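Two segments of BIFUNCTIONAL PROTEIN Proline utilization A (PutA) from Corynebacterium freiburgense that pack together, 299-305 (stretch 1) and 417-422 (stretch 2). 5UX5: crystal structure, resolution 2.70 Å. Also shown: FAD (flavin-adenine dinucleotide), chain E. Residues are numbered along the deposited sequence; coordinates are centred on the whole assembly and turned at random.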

ATOM      1  N   LYS A 299      -1.306 -20.988  18.601  1.00 27.90           N
ATOM      2  CA  LYS A 299      -1.302 -19.639  19.172  1.00 30.28           C
ATOM      3  C   LYS A 299      -1.256 -18.576  18.080  1.00 32.25           C
ATOM      4  O   LYS A 299      -1.950 -17.558  18.184  1.00 36.72           O
ATOM      5  CB  LYS A 299      -0.174 -19.483  20.202  1.00 31.50           C
ATOM      6  CG  LYS A 299      -0.557 -20.116  21.564  1.00 35.45           C
ATOM      7  CD  LYS A 299       0.589 -20.228  22.588  1.00 41.68           C
ATOM      8  CE  LYS A 299       0.155 -21.123  23.783  1.00 43.75           C
ATOM      9  NZ  LYS A 299       1.155 -21.306  24.908  1.00 46.61           N
ATOM     10  N   GLY A 300      -0.496 -18.816  17.008  1.00 33.60           N
ATOM     11  CA  GLY A 300      -0.441 -17.920  15.857  1.00 31.78           C
ATOM     12  C   GLY A 300       0.975 -17.597  15.428  1.00 36.44           C
ATOM     13  O   GLY A 300       1.806 -17.262  16.280  1.00 42.49           O
ATOM     14  N   ALA A 301       1.281 -17.685  14.128  1.00 35.97           N
ATOM     15  CA  ALA A 301       2.661 -17.558  13.660  1.00 30.89           C
ATOM     16  C   ALA A 301       2.928 -16.288  12.848  1.00 32.66           C
ATOM     17  O   ALA A 301       4.044 -16.109  12.358  1.00 38.08           O
ATOM     18  CB  ALA A 301       3.054 -18.786  12.847  1.00 26.31           C
ATOM     19  N   ASN A 302       1.969 -15.380  12.737  1.00 24.77           N
ATOM     20  CA  ASN A 302       2.075 -14.272  11.804  1.00 27.18           C
ATOM     21  C   ASN A 302       2.023 -12.907  12.512  1.00 38.92           C
ATOM     22  O   ASN A 302       1.557 -11.919  11.938  1.00 40.48           O
ATOM     23  CB  ASN A 302       0.980 -14.390  10.749  1.00 24.05           C
ATOM     24  CG  ASN A 302       1.191 -13.459   9.587  1.00 39.83           C
ATOM     25  OD1 ASN A 302       2.283 -13.407   8.988  1.00 39.50           O
ATOM     26  ND2 ASN A 302       0.159 -12.671   9.282  1.00 33.64           N
ATOM     27  N   LEU A 303       2.505 -12.828  13.758  1.00 37.55           N
ATOM     28  CA  LEU A 303       2.382 -11.592  14.528  1.00 30.32           C
ATOM     29  C   LEU A 303       3.146 -10.427  13.879  1.00 40.81           C
ATOM     30  O   LEU A 303       2.619  -9.307  13.784  1.00 40.62           O
ATOM     31  CB  LEU A 303       2.856 -11.850  15.966  1.00 24.57           C
ATOM     32  CG  LEU A 303       2.723 -10.785  17.067  1.00 24.63           C
ATOM     33  CD1 LEU A 303       1.272 -10.505  17.392  1.00 24.47           C
ATOM     34  CD2 LEU A 303       3.470 -11.215  18.306  1.00 25.37           C
ATOM     35  N   SER A 304       4.375 -10.677  13.403  1.00 46.15           N
ATOM     36  CA  SER A 304       5.174  -9.637  12.751  1.00 23.66           C
ATOM     37  C   SER A 304       4.409  -8.984  11.613  1.00 30.04           C
ATOM     38  O   SER A 304       4.140  -7.780  11.640  1.00 37.15           O
ATOM     39  CB  SER A 304       6.477 -10.218  12.206  1.00 29.10           C
ATOM     40  OG  SER A 304       7.437 -10.460  13.234  1.00 38.93           O
ATOM     41  N   MET A 305       4.047  -9.767  10.592  1.00 28.94           N
ATOM     42  CA  MET A 305       3.340  -9.155   9.473  1.00 24.61           C
ATOM     43  C   MET A 305       1.956  -8.654   9.858  1.00 31.90           C
ATOM     44  O   MET A 305       1.431  -7.753   9.191  1.00 35.00           O
ATOM     45  CB  MET A 305       3.241 -10.106   8.294  1.00 22.86           C
ATOM     46  CG  MET A 305       4.568 -10.320   7.541  1.00 30.83           C
ATOM     47  SD  MET A 305       5.458  -8.809   7.096  1.00 42.16           S
ATOM     48  CE  MET A 305       4.155  -7.884   6.276  1.00 34.91           C
ATOM     49  N   ARG A 417      12.153 -18.348   9.109  1.00 67.27           N
ATOM     50  CA  ARG A 417      11.418 -17.241   9.727  1.00 65.98           C
ATOM     51  C   ARG A 417      10.375 -17.739  10.724  1.00 73.30           C
ATOM     52  O   ARG A 417      10.321 -17.265  11.866  1.00 75.87           O
ATOM     53  CB  ARG A 417      10.741 -16.384   8.666  1.00 61.47           C
ATOM     54  CG  ARG A 417      11.648 -15.419   7.998  1.00 66.68           C
ATOM     55  CD  ARG A 417      11.348 -15.445   6.539  1.00 73.49           C
ATOM     56  NE  ARG A 417       9.912 -15.588   6.329  1.00 81.66           N
ATOM     57  CZ  ARG A 417       9.361 -15.938   5.167  1.00 87.91           C
ATOM     58  NH1 ARG A 417      10.136 -16.176   4.111  1.00 92.28           N
ATOM     59  NH2 ARG A 417       8.037 -16.055   5.056  1.00 83.02           N
ATOM     60  N   ARG A 418       9.511 -18.672  10.298  1.00 76.24           N
ATOM     61  CA  ARG A 418       8.474 -19.202  11.189  1.00 75.86           C
ATOM     62  C   ARG A 418       9.069 -19.797  12.462  1.00 80.37           C
ATOM     63  O   ARG A 418       8.548 -19.572  13.562  1.00 83.88           O
ATOM     64  CB  ARG A 418       7.634 -20.259  10.469  1.00 69.93           C
ATOM     65  CG  ARG A 418       6.763 -19.733   9.340  1.00 65.53           C
ATOM     66  CD  ARG A 418       5.400 -19.310   9.835  1.00 64.56           C
ATOM     67  NE  ARG A 418       4.614 -18.745   8.744  1.00 67.79           N
ATOM     68  CZ  ARG A 418       4.555 -17.447   8.453  1.00 64.21           C
ATOM     69  NH1 ARG A 418       5.225 -16.560   9.186  1.00 57.88           N
ATOM     70  NH2 ARG A 418       3.814 -17.037   7.432  1.00 63.88           N
ATOM     71  N   LEU A 419      10.157 -20.565  12.340  1.00 78.33           N
ATOM     72  CA  LEU A 419      10.748 -21.178  13.525  1.00 75.79           C
ATOM     73  C   LEU A 419      11.475 -20.166  14.421  1.00 81.41           C
ATOM     74  O   LEU A 419      11.586 -20.401  15.630  1.00 86.06           O
ATOM     75  CB  LEU A 419      11.687 -22.310  13.106  1.00 70.14           C
ATOM     76  N   GLU A 420      11.949 -19.042  13.869  1.00 80.79           N
ATOM     77  CA  GLU A 420      12.662 -18.039  14.664  1.00 82.59           C
ATOM     78  C   GLU A 420      11.702 -17.169  15.474  1.00 82.70           C
ATOM     79  O   GLU A 420      11.732 -17.169  16.712  1.00 82.66           O
ATOM     80  CB  GLU A 420      13.525 -17.159  13.752  1.00 81.93           C
ATOM     81  CG  GLU A 420      14.960 -17.636  13.580  1.00 83.53           C
ATOM     82  CD  GLU A 420      15.771 -16.724  12.670  1.00 85.36           C
ATOM     83  OE1 GLU A 420      15.172 -15.786  12.082  1.00 87.70           O
ATOM     84  OE2 GLU A 420      16.999 -16.949  12.545  1.00 79.84           O
ATOM     85  N   GLU A 421      10.839 -16.424  14.778  1.00 76.82           N
ATOM     86  CA  GLU A 421       9.910 -15.504  15.418  1.00 72.31           C
ATOM     87  C   GLU A 421       9.028 -16.160  16.482  1.00 69.47           C
ATOM     88  O   GLU A 421       8.467 -15.449  17.318  1.00 75.47           O
ATOM     89  CB  GLU A 421       9.031 -14.850  14.346  1.00 76.10           C
ATOM     90  CG  GLU A 421       9.814 -14.344  13.130  1.00 87.73           C
ATOM     91  CD  GLU A 421       8.926 -13.955  11.943  1.00 93.64           C
ATOM     92  OE1 GLU A 421       9.440 -13.300  10.999  1.00 89.71           O
ATOM     93  OE2 GLU A 421       7.723 -14.309  11.952  1.00 98.53           O
ATOM     94  N   ASN A 422       8.890 -17.484  16.487  1.00 67.68           N
ATOM     95  CA  ASN A 422       7.932 -18.142  17.393  1.00 64.23           C
ATOM     96  C   ASN A 422       8.522 -19.369  18.122  1.00 61.21           C
ATOM     97  O   ASN A 422       9.562 -19.301  18.794  1.00 59.01           O
ATOM     98  CB  ASN A 422       6.661 -18.578  16.624  1.00 62.80           C
ATOM     99  CG  ASN A 422       6.126 -17.505  15.655  1.00 61.83           C
ATOM    100  OD1 ASN A 422       5.372 -16.615  16.044  1.00 67.91           O
ATOM    101  ND2 ASN A 422       6.491 -17.618  14.382  1.00 57.20           N
TER
HETATM  102  PA  FAD E2001       4.952 -20.217  23.192  1.00 64.45           P
HETATM  103  O1A FAD E2001       6.335 -19.570  23.546  1.00 58.91           O
HETATM  104  O2A FAD E2001       4.051 -20.599  24.271  1.00 59.45           O
HETATM  105  O5B FAD E2001       4.004 -19.426  22.371  1.00 59.82           O
HETATM  106  C5B FAD E2001       4.499 -18.484  21.439  1.00 44.13           C
HETATM  107  C4B FAD E2001       3.321 -17.773  20.800  1.00 41.63           C
HETATM  108  O4B FAD E2001       2.841 -16.755  21.629  1.00 46.73           O
HETATM  109  C3B FAD E2001       3.663 -17.110  19.504  1.00 45.35           C
HETATM  110  O3B FAD E2001       3.691 -17.935  18.394  1.00 46.82           O
HETATM  111  C2B FAD E2001       2.611 -16.066  19.400  1.00 40.37           C
HETATM  112  O2B FAD E2001       1.489 -16.536  18.747  1.00 35.18           O
HETATM  113  C1B FAD E2001       2.379 -15.687  20.833  1.00 42.76           C
HETATM  114  N9A FAD E2001       3.060 -14.458  21.214  1.00 38.43           N
HETATM  115  C8A FAD E2001       4.391 -14.331  21.584  1.00 31.71           C
HETATM  116  N7A FAD E2001       4.667 -13.038  21.843  1.00 38.21           N
HETATM  117  C5A FAD E2001       3.536 -12.245  21.676  1.00 36.04           C
HETATM  118  C6A FAD E2001       3.252 -10.874  21.825  1.00 34.94           C
HETATM  119  N6A FAD E2001       4.241  -9.885  22.218  1.00 30.96           N
HETATM  120  N1A FAD E2001       2.004 -10.443  21.579  1.00 42.12           N
HETATM  121  C2A FAD E2001       1.029 -11.320  21.182  1.00 41.07           C
HETATM  122  N3A FAD E2001       1.275 -12.659  21.029  1.00 32.02           N
HETATM  123  C4A FAD E2001       2.497 -13.149  21.264  1.00 36.39           C
HETATM  124  N1  FAD E2001       0.611 -21.191  13.281  1.00 37.09           N
HETATM  125  C2  FAD E2001      -0.410 -20.590  12.459  1.00 35.70           C
HETATM  126  O2  FAD E2001      -0.573 -19.226  12.510  1.00 33.10           O
HETATM  127  N3  FAD E2001      -1.160 -21.390  11.587  1.00 36.26           N
HETATM  128  C4  FAD E2001      -0.979 -22.772  11.523  1.00 36.30           C
HETATM  129  O4  FAD E2001      -1.743 -23.543  10.664  1.00 40.58           O
HETATM  130  C4X FAD E2001      -0.038 -23.432  12.485  1.00 32.59           C
HETATM  131  N5  FAD E2001       0.067 -24.814  12.595  1.00 34.77           N
HETATM  132  C5X FAD E2001       0.922 -25.397  13.541  1.00 37.46           C
HETATM  133  C6  FAD E2001       1.038 -26.795  13.655  1.00 31.71           C
HETATM  134  C7  FAD E2001       1.902 -27.337  14.600  1.00 33.77           C
HETATM  135  C7M FAD E2001       2.054 -28.823  14.740  1.00 31.57           C
HETATM  136  C8  FAD E2001       2.629 -26.529  15.438  1.00 42.84           C
HETATM  137  C8M FAD E2001       3.554 -27.119  16.453  1.00 47.92           C
HETATM  138  C9  FAD E2001       2.522 -25.151  15.330  1.00 45.73           C
HETATM  139  C9A FAD E2001       1.674 -24.594  14.390  1.00 41.08           C
HETATM  140  N10 FAD E2001       1.579 -23.173  14.323  1.00 42.51           N
HETATM  141  C10 FAD E2001       0.725 -22.573  13.372  1.00 38.29           C
HETATM  142  C1' FAD E2001       2.420 -22.338  15.199  1.00 46.03           C
HETATM  143  C2' FAD E2001       1.781 -21.800  16.451  1.00 46.73           C
HETATM  144  O2' FAD E2001       0.822 -20.871  16.093  1.00 36.24           O
HETATM  145  C3' FAD E2001       2.907 -21.194  17.317  1.00 50.06           C
HETATM  146  O3' FAD E2001       3.448 -20.136  16.626  1.00 51.66           O
HETATM  147  C4' FAD E2001       4.065 -22.108  17.736  1.00 49.94           C
HETATM  148  O4' FAD E2001       3.722 -23.445  17.785  1.00 49.60           O
HETATM  149  C5' FAD E2001       4.777 -21.652  19.030  1.00 43.68           C
HETATM  150  O5' FAD E2001       3.931 -21.318  20.124  1.00 41.93           O
HETATM  151  P   FAD E2001       3.851 -22.159  21.507  1.00 49.06           P
HETATM  152  O1P FAD E2001       2.425 -22.568  22.039  1.00 49.22           O
HETATM  153  O2P FAD E2001       4.897 -23.285  21.153  1.00 47.93           O
HETATM  154  O3P FAD E2001       4.952 -21.534  22.520  1.00 56.94           O

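Stretch 1 runs through a loop from K299 to N302 and then enters a helix at L303. Stretch 2 begins within a helix that started earlier in the chain. The backbones come nearest at A301 and N422, whose CA atoms lie 6.5 Å apart. The contact is small, burying 259 Å² over both sides. No hydrogen bond crosses directly from one stretch to the other. Side chains of stretch 2 lie against the backbone and side chains of stretch 1, and FAD bonds to both stretches.

R417 begins stretch 2 and does not reach stretch 1. Its part is in the backbone: its O accepts a hydrogen bond from E421 N at 3.1 Å, the i to i+4 pattern of a helix.

R418 makes the first contact. Its CA-to-CB bond points sideways, but the long side chain brings its end nearer to stretch 1. The aliphatic part packs on A301, with R418 CD 3.9 Å from A301 CB. Beyond it, R418 NH1 lies 3.4 Å from A301 O. The charged group suits a carbonyl oxygen, but the angle is too poor for a hydrogen bond. R418 NH2 is 4.2 Å from N302 OD1, too far to bond. Both oxygens lie obliquely to the guanidinium.

L419 and E420 are exposed and make no contact with stretch 1. The side chain of L419 is not modelled beyond CB.

E421 points toward stretch 1. Its CD approaches S304 OG at 4.0 Å, and its OE2 is 4.1 Å from A301 O. The first is a contact of two polar groups without a hydrogen bond. The second sets two oxygens near each other, with no attraction to be expected between them.

N422 also points toward stretch 1. Its ND2 donates a hydrogen bond to R418 O at 3.0 Å, with a nearly straight angle of 170°. This bond ties the amide back to the backbone of R418, four residues earlier. The same ND2 packs against A301, 3.9 Å from CB and 3.5 Å from O, without bonding to that oxygen.

At the other end of the amide, N422 OD1 is 3.6 Å from G300 O. Two acceptors cannot bond to each other, but the FAD hydroxyl O3B lies near both, 2.9 Å from G300 O and 3.2 Å from N422 OD1. Which of them takes its proton is not settled. FAD also holds the loop of stretch 1: G300 N donates to FAD O2' at 2.6 Å, and A301 N donates to FAD O2 at 2.9 Å.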